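Local structure of post-proline cleaving enzyme (Rickettsia typhi, 4HVT) at residues T455-V460 and N515-G520. The protein probably acts as a serine-type oligopeptidase that cleaves peptides after proline. Numbering follows the deposited sequence.
Sequences TSFDGV and NIRGGG
R517 grips the carboxylate of D458 end-on, one nitrogen to each oxygen, in a salt bridge that carries the contact. R517 NH1 gives the straighter bond, 2.9 Å to the syn lone pair of D458 OD2 at 162°. R517 NH2 reaches D458 OD1 at 3.1 Å, also from the syn side but 32° out of the carboxylate plane. D458 OD1 has a second donor on the opposite face of that plane: the backbone N of V460, 3.3 Å away, closes an Asx turn. With CG of D458 set between its backbone N and carbonyl carbon (chi1 64°), one carboxylate serves both the turn and the arginine. The third guanidinium nitrogen, NE, forms a salt bridge with D541 of helix 536-551, whose other oxygen bonds S456 OG; two carboxylates thus fix the rotation of the guanidinium. V460 CB lies over one guanidinium face, offset toward the rim, and V460 CG2 comes within 3.3 Å of R517 NH1. D458 sits within a type I turn from S456 to G459, closed by G459 N to S456 O at 3.0 Å. This turn joins antiparallel strands 447-455 and 461-469 as a β-hairpin at the edge of the α/β-hydrolase sheet, here tied to the loop following strand 510-514.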
loop_
_atom_site.group_PDB
_atom_site.type_symbol
_atom_site.label_atom_id
_atom_site.label_comp_id
_atom_site.label_asym_id
_atom_site.label_seq_id
_atom_site.Cartn_x
_atom_site.Cartn_y
_atom_site.Cartn_z
ATOM N N THR A 455 -19.488 12.961 14.834
ATOM C CA THR A 455 -20.197 13.916 13.989
ATOM C C THR A 455 -19.281 15.026 13.537
ATOM O O THR A 455 -18.735 15.817 14.323
ATOM C CB THR A 455 -21.493 14.390 14.666
ATOM O OG1 THR A 455 -22.254 13.212 14.995
ATOM C CG2 THR A 455 -22.299 15.195 13.733
ATOM N N SER A 456 -19.131 15.136 12.233
ATOM C CA SER A 456 -18.220 16.131 11.700
ATOM C C SER A 456 -18.911 17.478 11.579
ATOM O O SER A 456 -20.126 17.620 11.876
ATOM C CB SER A 456 -17.621 15.692 10.381
ATOM O OG SER A 456 -16.452 16.459 10.036
ATOM N N PHE A 457 -18.119 18.459 11.194
ATOM C CA PHE A 457 -18.552 19.855 11.098
ATOM C C PHE A 457 -19.800 20.096 10.265
ATOM O O PHE A 457 -20.508 21.088 10.535
ATOM C CB PHE A 457 -17.428 20.744 10.548
ATOM C CG PHE A 457 -17.237 20.631 9.060
ATOM C CD1 PHE A 457 -16.795 19.433 8.493
ATOM C CD2 PHE A 457 -17.486 21.718 8.199
ATOM C CE1 PHE A 457 -16.587 19.301 7.130
ATOM C CE2 PHE A 457 -17.290 21.564 6.812
ATOM C CZ PHE A 457 -16.837 20.380 6.291
ATOM N N ASP A 458 -20.062 19.233 9.278
ATOM C CA ASP A 458 -21.233 19.326 8.365
ATOM C C ASP A 458 -22.330 18.302 8.671
ATOM O O ASP A 458 -23.215 18.042 7.844
ATOM C CB ASP A 458 -20.783 19.220 6.887
ATOM C CG ASP A 458 -20.169 17.872 6.550
ATOM O OD1 ASP A 458 -19.957 17.067 7.494
ATOM O OD2 ASP A 458 -19.841 17.638 5.359
ATOM N N GLY A 459 -22.291 17.696 9.856
ATOM C CA GLY A 459 -23.289 16.672 10.250
ATOM C C GLY A 459 -23.041 15.225 9.799
ATOM O O GLY A 459 -23.697 14.274 10.318
ATOM N N VAL A 460 -22.127 15.025 8.846
ATOM C CA VAL A 460 -21.713 13.675 8.390
ATOM C C VAL A 460 -21.041 12.836 9.503
ATOM O O VAL A 460 -20.171 13.309 10.261
ATOM C CB VAL A 460 -20.763 13.795 7.134
ATOM C CG1 VAL A 460 -20.246 12.445 6.649
ATOM C CG2 VAL A 460 -21.459 14.473 5.948
ATOM N N ASN A 515 -11.850 6.675 10.052
ATOM C CA ASN A 515 -12.140 6.495 8.646
ATOM C C ASN A 515 -12.623 7.787 8.011
ATOM O O ASN A 515 -13.760 7.964 7.521
ATOM C CB ASN A 515 -13.150 5.341 8.513
ATOM C CG ASN A 515 -12.586 4.055 9.075
ATOM O OD1 ASN A 515 -12.971 3.637 10.153
ATOM N ND2 ASN A 515 -11.668 3.424 8.340
ATOM N N ILE A 516 -11.718 8.725 8.002
ATOM C CA ILE A 516 -12.037 10.060 7.538
ATOM C C ILE A 516 -12.238 10.186 6.023
ATOM O O ILE A 516 -11.788 9.347 5.220
ATOM C CB ILE A 516 -10.938 11.067 7.976
ATOM C CG1 ILE A 516 -9.613 10.882 7.188
ATOM C CG2 ILE A 516 -10.791 11.006 9.513
ATOM C CD1 ILE A 516 -8.438 11.737 7.711
ATOM N N ARG A 517 -12.970 11.214 5.634
ATOM C CA ARG A 517 -13.181 11.447 4.185
ATOM C C ARG A 517 -11.856 11.696 3.463
ATOM O O ARG A 517 -10.863 12.022 4.093
ATOM C CB ARG A 517 -14.223 12.527 3.952
ATOM C CG ARG A 517 -15.635 12.009 4.190
ATOM C CD ARG A 517 -16.685 13.084 4.168
ATOM N NE ARG A 517 -16.621 13.963 5.352
ATOM C CZ ARG A 517 -17.483 14.948 5.608
ATOM N NH1 ARG A 517 -18.493 15.188 4.772
ATOM N NH2 ARG A 517 -17.328 15.695 6.681
ATOM N N GLY A 518 -11.826 11.500 2.131
ATOM C CA GLY A 518 -10.569 11.401 1.366
ATOM C C GLY A 518 -10.281 9.913 1.135
ATOM O O GLY A 518 -9.653 9.496 0.157
ATOM N N GLY A 519 -10.692 9.089 2.105
ATOM C CA GLY A 519 -10.573 7.629 1.961
ATOM C C GLY A 519 -11.691 7.085 1.099
ATOM O O GLY A 519 -12.441 7.843 0.502
ATOM N N GLY A 520 -11.738 5.745 0.992
ATOM C CA GLY A 520 -12.713 5.034 0.155
ATOM C C GLY A 520 -13.725 4.164 0.893
ATOM O O GLY A 520 -14.409 3.369 0.265
#